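Local coordinates for protein L-lactate dehydrogenase (Trichomonas vaginalis, PDB 4UUL) that probably catalyses the NAD-dependent interconversion of a 2-oxo acid and its 2-hydroxy acid, as lactate and malate dehydrogenases do, at residues Ala13-Tyr18 with Thr239-Pro244; Cys82-Ala87 with Leu126-Pro131; Ser122-Val127 with Ala254-Thr259; Ser152-Leu157 with Thr245-Gln250; Asp179-Gly184 with Val264-Ile269. The protein carries 1 engineered substitution. All blocks are in the same frame, centred on the assembly; numbering follows the deposited sequence.

Contact 1 of 5, residues Ala13-Tyr18 with Thr239-Pro244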
# COMPACT_ATOMS: atom_id res chain seq x y z
N ALA B 13 -5.27 5.24 -12.57
CA ALA B 13 -3.99 4.80 -13.10
C ALA B 13 -2.78 5.47 -12.48
O ALA B 13 -1.65 5.09 -12.72
CB ALA B 13 -3.97 4.97 -14.60
N GLY B 14 -3.00 6.51 -11.69
CA GLY B 14 -1.89 7.20 -11.09
C GLY B 14 -1.35 6.50 -9.88
O GLY B 14 -1.84 5.43 -9.47
N GLN B 15 -0.35 7.10 -9.25
CA GLN B 15 0.28 6.43 -8.11
C GLN B 15 -0.65 6.27 -6.90
O GLN B 15 -0.62 5.25 -6.23
CB GLN B 15 1.56 7.13 -7.69
CG GLN B 15 2.31 6.28 -6.69
CD GLN B 15 2.53 4.84 -7.15
OE1 GLN B 15 2.12 3.91 -6.47
NE2 GLN B 15 3.15 4.66 -8.31
N ILE B 16 -1.44 7.32 -6.59
CA ILE B 16 -2.38 7.18 -5.50
C ILE B 16 -3.35 6.04 -5.82
O ILE B 16 -3.61 5.15 -4.98
CB ILE B 16 -3.08 8.50 -5.20
CG1 ILE B 16 -2.07 9.49 -4.58
CG2 ILE B 16 -4.25 8.25 -4.30
CD1 ILE B 16 -2.58 10.93 -4.47
N GLY B 17 -3.90 6.04 -7.02
CA GLY B 17 -4.84 5.01 -7.36
C GLY B 17 -4.30 3.60 -7.25
O GLY B 17 -5.00 2.65 -6.84
N TYR B 18 -3.06 3.47 -7.66
CA TYR B 18 -2.36 2.18 -7.63
C TYR B 18 -2.35 1.66 -6.19
O TYR B 18 -2.67 0.47 -5.92
CB TYR B 18 -0.95 2.38 -8.14
CG TYR B 18 -0.08 1.14 -8.21
CD1 TYR B 18 -0.27 0.17 -9.18
CD2 TYR B 18 0.96 0.98 -7.37
CE1 TYR B 18 0.55 -0.95 -9.28
CE2 TYR B 18 1.80 -0.09 -7.46
CZ TYR B 18 1.60 -1.05 -8.41
OH TYR B 18 2.49 -2.06 -8.49
N THR B 239 5.40 13.82 -6.57
CA THR B 239 4.66 14.19 -5.35
C THR B 239 4.33 12.98 -4.51
O THR B 239 4.46 11.87 -4.96
CB THR B 239 3.37 14.93 -5.68
OG1 THR B 239 2.54 14.10 -6.50
CG2 THR B 239 3.67 16.19 -6.44
N SER B 240 3.88 13.24 -3.29
CA SER B 240 3.55 12.18 -2.35
C SER B 240 2.41 11.31 -2.89
O SER B 240 1.58 11.75 -3.69
CB SER B 240 3.20 12.78 -0.98
OG SER B 240 4.33 13.40 -0.37
N ALA B 241 2.42 10.06 -2.47
CA ALA B 241 1.42 9.09 -2.90
C ALA B 241 0.96 8.19 -1.74
O ALA B 241 -0.22 8.11 -1.43
CB ALA B 241 1.90 8.31 -4.08
N ALA B 242 1.90 7.50 -1.09
CA ALA B 242 1.54 6.66 0.02
C ALA B 242 0.93 7.43 1.17
O ALA B 242 -0.03 6.95 1.77
CB ALA B 242 2.73 5.87 0.50
N SER B 243 1.45 8.62 1.49
CA SER B 243 0.93 9.38 2.63
C SER B 243 -0.49 9.94 2.40
O SER B 243 -1.31 9.83 3.29
CB SER B 243 1.94 10.40 3.18
OG SER B 243 2.29 11.31 2.19
N PRO B 244 -0.79 10.53 1.22
CA PRO B 244 -2.21 10.92 1.01
C PRO B 244 -3.11 9.71 0.95
O PRO B 244 -4.26 9.80 1.39
CB PRO B 244 -2.19 11.71 -0.29
CG PRO B 244 -0.90 11.37 -0.96
CD PRO B 244 0.07 11.07 0.15
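Ile-16 and Gln-15 meet Ala-241 and Pro-244 where the starts of helices 15-25 and 242-257 come together, and the contact is almost wholly one of carbon against carbon. The tightest approach is Gln-15 CG to Ala-241 CB at 3.3 Å; Gln-15 CB follows at 3.8 Å from the same methyl. CG reaches it because it stands anti to the backbone N (chi1 -170°), after which the chain bends at chi2. Ile-16 presents its longer branch: CG1 lies 3.9 Å from Ala-241 CA, and the terminal CD1 is 3.9 Å from Pro-244 CG. The isoleucine chain and the proline ring cross at about a right angle, with the methyl CD1 nearest the ring atom CG.

Behind these groups lie the first turns of the two helices. Gly-14 occupies the N-cap of helix 15-25, and its O receives Tyr-18 N at 2.9 Å to close the first turn; Ala-241 occupies the N-cap of helix 242-257. The second subunit comes close here too: Glu-55 of that subunit accepts bonds from the N-H groups of Ala-241 and Ser-243. The hydroxyl of Tyr-18 bonds to Ala-242 N of the same neighbour and to Glu-55 of its own chain. A carboxylate at the start of a helix would probably be favoured by the helix dipole.

Gln-15 and Ile-16 contact NADH in a structure of this protein, although no cofactor occupies this chain. The contact sets the start of a second-domain helix against the glycine-rich turn of the dinucleotide-binding Rossmann fold, whose Gly-x-x-Gly-x-x-Gly pattern includes Gly-14 and Gly-17.

Contact 2 of 5, residues Cys82-Ala87 with Leu126-Pro131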
# COMPACT_ATOMS: atom_id res chain seq x y z
N CYS B 82 -19.21 4.51 -2.22
CA CYS B 82 -18.28 5.59 -1.87
C CYS B 82 -17.34 5.92 -3.04
O CYS B 82 -17.23 5.13 -3.99
CB CYS B 82 -17.53 5.35 -0.55
SG CYS B 82 -16.31 4.04 -0.63
N ALA B 83 -16.71 7.09 -2.98
CA ALA B 83 -15.85 7.53 -4.03
C ALA B 83 -14.68 8.28 -3.47
O ALA B 83 -14.79 9.12 -2.57
CB ALA B 83 -16.61 8.49 -4.97
N PHE B 84 -13.51 8.00 -4.05
CA PHE B 84 -12.27 8.72 -3.81
C PHE B 84 -12.00 9.54 -5.08
O PHE B 84 -11.57 9.00 -6.11
CB PHE B 84 -11.13 7.74 -3.55
CG PHE B 84 -11.29 6.96 -2.28
CD1 PHE B 84 -12.03 5.78 -2.23
CD2 PHE B 84 -10.67 7.40 -1.12
CE1 PHE B 84 -12.15 5.07 -1.07
CE2 PHE B 84 -10.80 6.64 0.06
CZ PHE B 84 -11.54 5.48 0.06
N LEU B 85 -12.29 10.85 -4.98
CA LEU B 85 -12.14 11.75 -6.15
C LEU B 85 -10.71 12.28 -6.12
O LEU B 85 -10.42 13.38 -5.59
CB LEU B 85 -13.18 12.85 -6.15
CG LEU B 85 -14.60 12.40 -6.26
CD1 LEU B 85 -15.50 13.59 -6.40
CD2 LEU B 85 -14.91 11.37 -7.32
N VAL B 86 -9.81 11.49 -6.68
CA VAL B 86 -8.38 11.79 -6.69
C VAL B 86 -8.00 12.66 -7.87
O VAL B 86 -7.19 13.58 -7.76
CB VAL B 86 -7.58 10.47 -6.78
CG1 VAL B 86 -6.10 10.70 -6.96
CG2 VAL B 86 -7.87 9.65 -5.52
N ALA B 87 -8.60 12.39 -9.03
CA ALA B 87 -8.27 13.09 -10.27
C ALA B 87 -8.63 14.57 -10.14
O ALA B 87 -9.70 14.91 -9.65
CB ALA B 87 -9.01 12.47 -11.49
N LEU B 126 -15.45 11.49 -1.06
CA LEU B 126 -14.27 12.10 -0.50
C LEU B 126 -13.46 12.76 -1.61
O LEU B 126 -12.92 12.10 -2.49
CB LEU B 126 -13.43 11.06 0.20
CG LEU B 126 -12.10 11.56 0.78
CD1 LEU B 126 -12.29 12.75 1.72
CD2 LEU B 126 -11.38 10.43 1.50
N VAL B 127 -13.37 14.08 -1.55
CA VAL B 127 -12.66 14.86 -2.55
C VAL B 127 -11.23 15.09 -2.12
O VAL B 127 -10.95 15.61 -1.03
CB VAL B 127 -13.38 16.21 -2.79
CG1 VAL B 127 -12.67 16.97 -3.88
CG2 VAL B 127 -14.83 15.95 -3.12
N ILE B 128 -10.30 14.64 -2.97
CA ILE B 128 -8.89 14.67 -2.71
C ILE B 128 -8.16 15.58 -3.67
O ILE B 128 -7.30 16.37 -3.25
CB ILE B 128 -8.31 13.26 -2.76
CG1 ILE B 128 -8.99 12.40 -1.66
CG2 ILE B 128 -6.80 13.25 -2.60
CD1 ILE B 128 -8.88 10.94 -1.84
N GLY B 129 -8.50 15.52 -4.94
CA GLY B 129 -7.83 16.35 -5.95
C GLY B 129 -7.97 17.84 -5.64
O GLY B 129 -9.02 18.31 -5.26
N ASN B 130 -6.88 18.54 -5.84
CA ASN B 130 -6.88 19.93 -5.50
C ASN B 130 -7.44 20.84 -6.59
O ASN B 130 -7.43 20.52 -7.78
CB ASN B 130 -5.51 20.39 -5.02
CG ASN B 130 -5.31 20.12 -3.52
OD1 ASN B 130 -6.21 20.32 -2.64
ND2 ASN B 130 -4.12 19.65 -3.21
N PRO B 131 -8.00 22.00 -6.18
CA PRO B 131 -8.18 22.50 -4.82
C PRO B 131 -9.39 21.85 -4.14
O PRO B 131 -10.51 22.01 -4.61
CB PRO B 131 -8.40 24.01 -5.04
CG PRO B 131 -9.04 24.11 -6.41
CD PRO B 131 -8.51 22.96 -7.20
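Phe-84 and Leu-85 pair with Leu-126 and Val-127 in a beta-alpha-beta crossover of the Rossmann fold, helix 97-118 making the connection between the two parallel strands. The touching parts run only 3° apart. Leu-126 N gives its hydrogen to Ala-83 O at 2.9 Å, and Leu-126 O in turn takes the N-H of Leu-85, both bonds being nearly straight.

On the face carrying Phe-84 and Leu-126, Leu-126 CD2 approaches Phe-84 CD2 at 4.1 Å from an oblique direction. Ile-128 CD1 comes to the edge of that ring, near its plane, and also sits 4.0 Å from Val-86 CG2; the two aliphatic chains lie side by side and point the same way. Met-252 of helix 242-257 touches both Phe-84 and Leu-126. On the other face Leu-85 CD1 meets Val-127 CG2 at 4.1 Å.

Beyond the strand ends the chain reaches the cofactor site. Ile-128, Gly-129 and Asn-130 belong to the predicted NAD site, and Ile-128 and Asn-130 are seen beside NADH in a structure of this protein. Leu-85 is the centre of an inverse gamma turn, closed by a weak bond from Val-86 N to Phe-84 O. Because Gly-129 has no side chain, Val-86 O can lie 3.4 Å from its CA. Two donors grip Leu-85 O, each at 2.9 Å: Gly-129 N in the plane of the carbonyl and Ile-128 N 36° above it.

Contact 3 of 5, residues Ser122-Val127 with Ala254-Thr259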
# COMPACT_ATOMS: atom_id res chain seq x y z
N SER B 122 -26.89 7.17 -0.98
CA SER B 122 -26.10 7.08 0.24
C SER B 122 -24.61 7.25 0.02
O SER B 122 -23.82 7.16 0.95
CB SER B 122 -26.36 5.75 0.92
OG SER B 122 -26.21 4.70 -0.02
N VAL B 123 -24.22 7.53 -1.21
CA VAL B 123 -22.79 7.59 -1.54
C VAL B 123 -22.02 8.55 -0.63
O VAL B 123 -22.47 9.67 -0.37
CB VAL B 123 -22.56 7.96 -3.05
CG1 VAL B 123 -23.07 9.37 -3.36
CG2 VAL B 123 -21.11 7.77 -3.52
N LYS B 124 -20.82 8.15 -0.22
CA LYS B 124 -19.92 9.01 0.51
C LYS B 124 -18.75 9.40 -0.43
O LYS B 124 -17.94 8.55 -0.82
CB LYS B 124 -19.42 8.33 1.80
CG LYS B 124 -20.56 8.15 2.80
CD LYS B 124 -20.22 7.59 4.13
CE LYS B 124 -21.37 7.89 5.09
NZ LYS B 124 -21.08 7.50 6.42
N VAL B 125 -18.68 10.68 -0.73
CA VAL B 125 -17.77 11.23 -1.71
C VAL B 125 -16.68 12.00 -0.97
O VAL B 125 -16.94 13.01 -0.33
CB VAL B 125 -18.50 12.19 -2.67
CG1 VAL B 125 -17.56 12.74 -3.72
CG2 VAL B 125 -19.70 11.52 -3.27
N LEU B 126 -15.45 11.49 -1.06
CA LEU B 126 -14.27 12.10 -0.50
C LEU B 126 -13.46 12.76 -1.61
O LEU B 126 -12.92 12.10 -2.49
CB LEU B 126 -13.43 11.06 0.20
CG LEU B 126 -12.10 11.56 0.78
CD1 LEU B 126 -12.29 12.75 1.72
CD2 LEU B 126 -11.38 10.43 1.50
N VAL B 127 -13.37 14.08 -1.55
CA VAL B 127 -12.66 14.86 -2.55
C VAL B 127 -11.23 15.09 -2.12
O VAL B 127 -10.95 15.61 -1.03
CB VAL B 127 -13.38 16.21 -2.79
CG1 VAL B 127 -12.67 16.97 -3.88
CG2 VAL B 127 -14.83 15.95 -3.12
N ALA B 254 -13.14 6.07 8.89
CA ALA B 254 -13.80 6.78 9.98
C ALA B 254 -15.22 7.22 9.56
O ALA B 254 -16.17 7.09 10.33
CB ALA B 254 -13.02 7.99 10.37
N TRP B 255 -15.36 7.75 8.35
CA TRP B 255 -16.65 8.21 7.84
C TRP B 255 -17.65 7.08 7.74
O TRP B 255 -18.85 7.25 7.98
CB TRP B 255 -16.44 8.88 6.48
CG TRP B 255 -17.56 9.71 5.99
CD1 TRP B 255 -18.70 10.08 6.65
CD2 TRP B 255 -17.61 10.34 4.70
NE1 TRP B 255 -19.46 10.88 5.82
CE2 TRP B 255 -18.80 11.09 4.65
CE3 TRP B 255 -16.76 10.34 3.59
CZ2 TRP B 255 -19.15 11.84 3.53
CZ3 TRP B 255 -17.10 11.08 2.47
CH2 TRP B 255 -18.29 11.83 2.46
N LEU B 256 -17.18 5.89 7.37
CA LEU B 256 -18.06 4.77 7.16
C LEU B 256 -18.53 4.16 8.49
O LEU B 256 -19.71 3.80 8.58
CB LEU B 256 -17.39 3.69 6.30
CG LEU B 256 -17.28 3.96 4.81
CD1 LEU B 256 -16.30 3.01 4.14
CD2 LEU B 256 -18.62 3.88 4.13
N PHE B 257 -17.62 4.03 9.47
CA PHE B 257 -17.85 3.17 10.65
C PHE B 257 -17.68 3.85 11.99
O PHE B 257 -17.98 3.25 13.03
CB PHE B 257 -16.96 1.92 10.60
CG PHE B 257 -17.12 1.14 9.33
CD1 PHE B 257 -18.31 0.49 9.06
CD2 PHE B 257 -16.11 1.10 8.39
CE1 PHE B 257 -18.50 -0.18 7.89
CE2 PHE B 257 -16.30 0.40 7.20
CZ PHE B 257 -17.49 -0.23 6.97
N GLY B 258 -17.28 5.12 11.98
CA GLY B 258 -17.15 5.87 13.22
C GLY B 258 -15.74 6.00 13.73
O GLY B 258 -14.86 5.22 13.39
N THR B 259 -15.52 7.06 14.50
CA THR B 259 -14.23 7.30 15.13
C THR B 259 -14.18 6.71 16.54
O THR B 259 -15.23 6.36 17.11
CB THR B 259 -13.95 8.81 15.17
OG1 THR B 259 -15.08 9.49 15.76
CG2 THR B 259 -13.70 9.34 13.79
O HOH W 1 -21.77 4.67 6.78
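Lys-124 NZ is held by three oxygens. The contact it serves joins strand 124-127 of the parallel Rossmann sheet to a helix of the second domain. NZ gives a 2.7 Å bond to Trp-255 O and a 2.9 Å bond to a water, and Gly-295 O is its third partner. The water donates in turn to Leu-256 O at 2.9 Å, so that in the last turn of helix 242-257 Trp-255 O is bonded directly and Leu-256 O through the water. A positive charge there would probably be favoured by the C-terminal end of the helix. Towards Trp-255 O the nitrogen stands 44° above the carbonyl plane.

The lysine is extended beyond CG and its methylenes cover one face of the indole, starting at the benzene end: Lys-124 CB lies 3.6 Å from the centroid of the six-membered ring of Trp-255, only 8° off its normal, in a CH-pi contact. Further out, Lys-124 CE reaches the pyrrole side, 3.6 Å from Trp-255 NE1. Leu-256 CD2 flanks the same chain at Lys-124 CD, 4.0 Å away.

A chi1 of -164° sends Trp-255 CG away from its backbone N. The benzene end of the indole lies against the strand, and Ser-152 of the next strand touches the indole as well. At the indole rim the backbone is met edge-on, with Leu-126 N near the ring plane and Val-125 O 3.3 Å from Trp-255 CH2.

Contact 4 of 5, residues Ser152-Leu157 with Thr245-Gln250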
# COMPACT_ATOMS: atom_id res chain seq x y z
N SER B 152 -17.33 15.28 1.49
CA SER B 152 -16.30 15.81 2.36
C SER B 152 -14.99 15.93 1.58
O SER B 152 -14.89 15.36 0.50
CB SER B 152 -16.15 14.98 3.64
OG SER B 152 -15.68 13.70 3.37
N SER B 153 -14.03 16.63 2.16
CA SER B 153 -12.73 16.80 1.57
C SER B 153 -11.64 16.44 2.57
O SER B 153 -11.85 16.40 3.78
CB SER B 153 -12.53 18.21 1.03
OG SER B 153 -12.50 19.21 2.04
N LEU B 154 -10.48 16.04 2.04
CA LEU B 154 -9.41 15.46 2.82
C LEU B 154 -8.46 16.49 3.42
O LEU B 154 -7.65 17.05 2.69
CB LEU B 154 -8.61 14.48 1.93
CG LEU B 154 -7.57 13.67 2.67
CD1 LEU B 154 -8.20 12.75 3.68
CD2 LEU B 154 -6.73 12.87 1.72
N SER B 155 -8.45 16.60 4.73
CA SER B 155 -7.46 17.42 5.46
C SER B 155 -6.60 16.54 6.39
O SER B 155 -5.66 17.06 6.99
CB SER B 155 -8.14 18.59 6.17
OG SER B 155 -9.13 18.11 6.98
N MET B 156 -6.80 15.22 6.38
CA MET B 156 -6.02 14.39 7.32
C MET B 156 -4.53 14.24 7.00
O MET B 156 -3.76 13.94 7.89
CB MET B 156 -6.63 12.98 7.48
CG MET B 156 -7.72 12.95 8.54
SD MET B 156 -7.20 13.38 10.19
CE MET B 156 -5.92 12.16 10.43
N LEU B 157 -4.11 14.44 5.75
CA LEU B 157 -2.69 14.44 5.48
C LEU B 157 -2.00 15.54 6.26
O LEU B 157 -0.93 15.31 6.85
CB LEU B 157 -2.39 14.58 3.99
CG LEU B 157 -0.94 14.64 3.55
CD1 LEU B 157 -0.12 13.44 4.06
CD2 LEU B 157 -0.84 14.79 2.07
N THR B 245 -2.62 8.57 0.46
CA THR B 245 -3.45 7.38 0.40
C THR B 245 -3.80 6.92 1.82
O THR B 245 -4.95 6.58 2.12
CB THR B 245 -2.75 6.25 -0.36
OG1 THR B 245 -2.56 6.62 -1.74
CG2 THR B 245 -3.57 4.99 -0.34
N LYS B 246 -2.81 6.90 2.71
CA LYS B 246 -2.99 6.51 4.10
C LYS B 246 -4.07 7.41 4.72
O LYS B 246 -4.98 6.95 5.39
CB LYS B 246 -1.67 6.57 4.83
CG LYS B 246 -1.70 6.08 6.29
CD LYS B 246 -2.14 7.08 7.31
CE LYS B 246 -2.17 6.44 8.70
NZ LYS B 246 -2.48 7.43 9.76
N ALA B 247 -3.95 8.73 4.54
CA ALA B 247 -4.90 9.67 5.09
C ALA B 247 -6.30 9.47 4.48
O ALA B 247 -7.30 9.60 5.19
CB ALA B 247 -4.43 11.10 4.81
N ALA B 248 -6.37 9.20 3.18
CA ALA B 248 -7.64 9.00 2.51
C ALA B 248 -8.41 7.81 3.06
O ALA B 248 -9.62 7.88 3.32
CB ALA B 248 -7.47 8.90 1.02
N ILE B 249 -7.74 6.68 3.15
CA ILE B 249 -8.34 5.49 3.74
C ILE B 249 -8.77 5.75 5.16
O ILE B 249 -9.89 5.41 5.55
CB ILE B 249 -7.41 4.28 3.65
CG1 ILE B 249 -7.27 3.89 2.16
CG2 ILE B 249 -7.90 3.08 4.50
CD1 ILE B 249 -6.22 2.88 1.92
N GLN B 250 -7.90 6.39 5.94
CA GLN B 250 -8.19 6.72 7.33
C GLN B 250 -9.48 7.56 7.45
O GLN B 250 -10.38 7.28 8.25
CB GLN B 250 -7.01 7.49 7.90
CG GLN B 250 -7.17 7.90 9.35
CD GLN B 250 -5.89 8.41 9.94
OE1 GLN B 250 -4.94 8.79 9.22
NE2 GLN B 250 -5.83 8.42 11.25
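Ala-247 and the start of helix 156-170 make the tight half of this contact. The alanine CB lies 3.5 Å from Leu-157 N and 3.9 Å from Met-156 CB, with Leu-157 CB also touching it, so a single methyl fits against the first turn of the opposing helix. A few residues earlier, Leu-154 spreads its two branches over the same helix 242-257: CD1 is 3.6 Å from Ala-247 O, whereas CD2 turns to Ala-248 and lies 4.0 Å from its N. The leucine reaches across because CG stands anti to the backbone N (chi1 -173°). Leu-154, Met-156, Ala-247 and Ala-248 are all buried.

The other end is polar and nearer solvent, with a single methyl touching a partly exposed amide. Met-156, folded back at chi2 and chi3, brings its terminal CE to Gln-250; the methyl is 3.7 Å from OE1 and almost as near CD and NE2, and the two side chains cross at about a right angle. The amide oxygen has polar partners of its own. Lys-246 NZ bonds to Gln-250 OE1 at 2.9 Å, coming from 49° above the amide plane, and Asn-160 is a second partner of the same oxygen. Lys-246 NZ also bonds to the backbone O of Cys-59 of the second subunit, which carries this polar edge into the dimer interface.

Leu-154 lines the NADH site in a structure of this protein. The contact thus backs the cofactor pocket at the point where the last Rossmann strand, 151-153, hands over to the first helix of the second domain.

Contact 5 of 5, residues Asp179-Gly184 with Val264-Ile269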
# COMPACT_ATOMS: atom_id res chain seq x y z
N ASP B 179 -5.37 16.55 20.16
CA ASP B 179 -6.17 17.73 19.81
C ASP B 179 -5.45 18.76 18.98
O ASP B 179 -5.74 19.96 19.08
CB ASP B 179 -6.81 18.35 21.05
CG ASP B 179 -7.76 17.43 21.73
OD1 ASP B 179 -8.43 16.62 21.05
OD2 ASP B 179 -7.84 17.49 22.96
N ILE B 180 -4.56 18.33 18.09
CA ILE B 180 -4.10 19.17 16.97
C ILE B 180 -5.20 19.21 15.91
O ILE B 180 -5.79 18.18 15.60
CB ILE B 180 -2.80 18.63 16.38
CG1 ILE B 180 -1.68 18.72 17.41
CG2 ILE B 180 -2.46 19.36 15.08
CD1 ILE B 180 -0.37 18.10 16.93
N ILE B 181 -5.48 20.40 15.35
CA ILE B 181 -6.56 20.52 14.39
C ILE B 181 -6.08 21.31 13.19
O ILE B 181 -5.36 22.30 13.35
CB ILE B 181 -7.75 21.28 15.00
CG1 ILE B 181 -8.18 20.65 16.33
CG2 ILE B 181 -8.90 21.39 13.99
CD1 ILE B 181 -9.08 21.57 17.12
N VAL B 182 -6.52 20.91 12.00
CA VAL B 182 -6.30 21.69 10.80
C VAL B 182 -7.66 22.25 10.38
O VAL B 182 -8.60 21.49 10.17
CB VAL B 182 -5.70 20.81 9.68
CG1 VAL B 182 -5.75 21.54 8.45
CG2 VAL B 182 -4.30 20.41 10.08
N TRP B 183 -7.78 23.58 10.36
CA TRP B 183 -9.07 24.20 10.08
C TRP B 183 -9.06 24.90 8.70
O TRP B 183 -8.02 25.43 8.28
CB TRP B 183 -9.41 25.31 11.09
CG TRP B 183 -9.40 25.04 12.55
CD1 TRP B 183 -8.31 24.95 13.36
CD2 TRP B 183 -10.55 24.95 13.40
NE1 TRP B 183 -8.71 24.81 14.67
CE2 TRP B 183 -10.09 24.82 14.72
CE3 TRP B 183 -11.93 24.97 13.16
CZ2 TRP B 183 -10.95 24.73 15.80
CZ3 TRP B 183 -12.79 24.94 14.25
CH2 TRP B 183 -12.29 24.80 15.54
N GLY B 184 -10.22 24.98 8.09
CA GLY B 184 -10.41 25.88 6.97
C GLY B 184 -10.08 25.28 5.64
O GLY B 184 -10.45 24.14 5.32
N VAL B 264 -10.16 12.84 17.31
CA VAL B 264 -10.56 14.06 16.66
C VAL B 264 -9.86 14.10 15.31
O VAL B 264 -8.61 14.19 15.24
CB VAL B 264 -10.20 15.31 17.49
CG1 VAL B 264 -10.55 16.57 16.72
CG2 VAL B 264 -10.97 15.27 18.81
N LEU B 265 -10.65 14.00 14.23
CA LEU B 265 -10.11 14.02 12.88
C LEU B 265 -10.52 15.28 12.14
O LEU B 265 -11.72 15.59 12.05
CB LEU B 265 -10.61 12.83 12.07
CG LEU B 265 -10.26 11.42 12.62
CD1 LEU B 265 -10.70 10.36 11.66
CD2 LEU B 265 -8.81 11.28 12.99
N SER B 266 -9.55 16.00 11.62
CA SER B 266 -9.86 17.15 10.79
C SER B 266 -10.44 16.62 9.48
O SER B 266 -9.89 15.71 8.88
CB SER B 266 -8.57 17.91 10.51
OG SER B 266 -7.95 18.41 11.70
N MET B 267 -11.58 17.19 9.11
CA MET B 267 -12.26 16.83 7.90
C MET B 267 -12.90 18.08 7.27
O MET B 267 -13.51 18.88 7.97
CB MET B 267 -13.39 15.83 8.19
CG MET B 267 -12.92 14.52 8.76
SD MET B 267 -14.31 13.42 9.16
CE MET B 267 -13.58 11.87 8.96
N GLY B 268 -12.78 18.23 5.94
CA GLY B 268 -13.50 19.28 5.24
C GLY B 268 -14.92 18.85 5.06
O GLY B 268 -15.18 17.81 4.45
N ILE B 269 -15.85 19.66 5.54
CA ILE B 269 -17.27 19.34 5.40
C ILE B 269 -18.02 20.59 4.99
O ILE B 269 -17.61 21.70 5.31
CB ILE B 269 -17.90 18.72 6.66
CG1 ILE B 269 -17.63 19.61 7.88
CG2 ILE B 269 -17.38 17.33 6.90
CD1 ILE B 269 -18.49 19.26 9.09
O HOH W 2 -6.70 15.77 16.64
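Two antiparallel sheets of the C-terminal domain of the lactate/malate dehydrogenase fold approach each other here, strand 177-183 from one and strand 265-270 from the other. Their direct link is between Val-182 and Ser-266: Val-182 N gives a 2.9 Å hydrogen bond to Ser-266 OG that is practically straight, at 177°. The serine's chi1 of -61°, with OG anti to the carbonyl carbon, points Ser-266 OG at Val-182 N. Besides accepting this backbone N-H, the hydroxyl bonds to Gln-159 OE1 and, since an amide oxygen can only accept, donates there. Ile-181 CG2 and Val-182 CB each come to 3.9 Å from Ser-266 OG, so the buried hydroxyl has carbon neighbours in addition to its two polar partners.

Slightly earlier in both segments a water bridges the two chains. It donates to Ile-180 O and to Val-264 O, at 2.8 Å in each case, and so joins two carbonyls that have no hydrogen of their own to offer. Asp-179 OD1 rests 3.6 Å from Val-264 CG2, the two side chains crossing at about a right angle.

Around the contact, helix 156-170 supplies Gln-159, which also bonds to Val-264 O, and packs Ala-162 and Val-166 against Ile-180. Strand 284-291 completes the setting: Ser-286 bonds to Val-182 O, and Pro-288 touches both Ile-181 and Val-264.

Overall arrangement
Helix 242-257 threads contacts 1, 4 and 3: its start meets the glycine-rich turn, its middle the residues leading from strand 151-153 into helix 156-170, its last turn strand 124-127. Contacts 2 and 3 share Leu-126 and Val-127, and contact 4 adjoins both, with Val-127 N 2.8 Å from Ser-152 O. Ile-16, Ile-128 and Leu-154, from contacts 1, 2 and 4, all belong to the NADH site, and Ile-16 CG2 lies 4.1 Å from Val-86 CG1. Contact 5 lies farthest from contact 1, about 22 Å between centres, yet adjoins contact 4, where Ser-153 N is 2.8 Å from Gly-268 O; its Val-182 side chain is about 6 Å from that of His-186, the predicted proton acceptor.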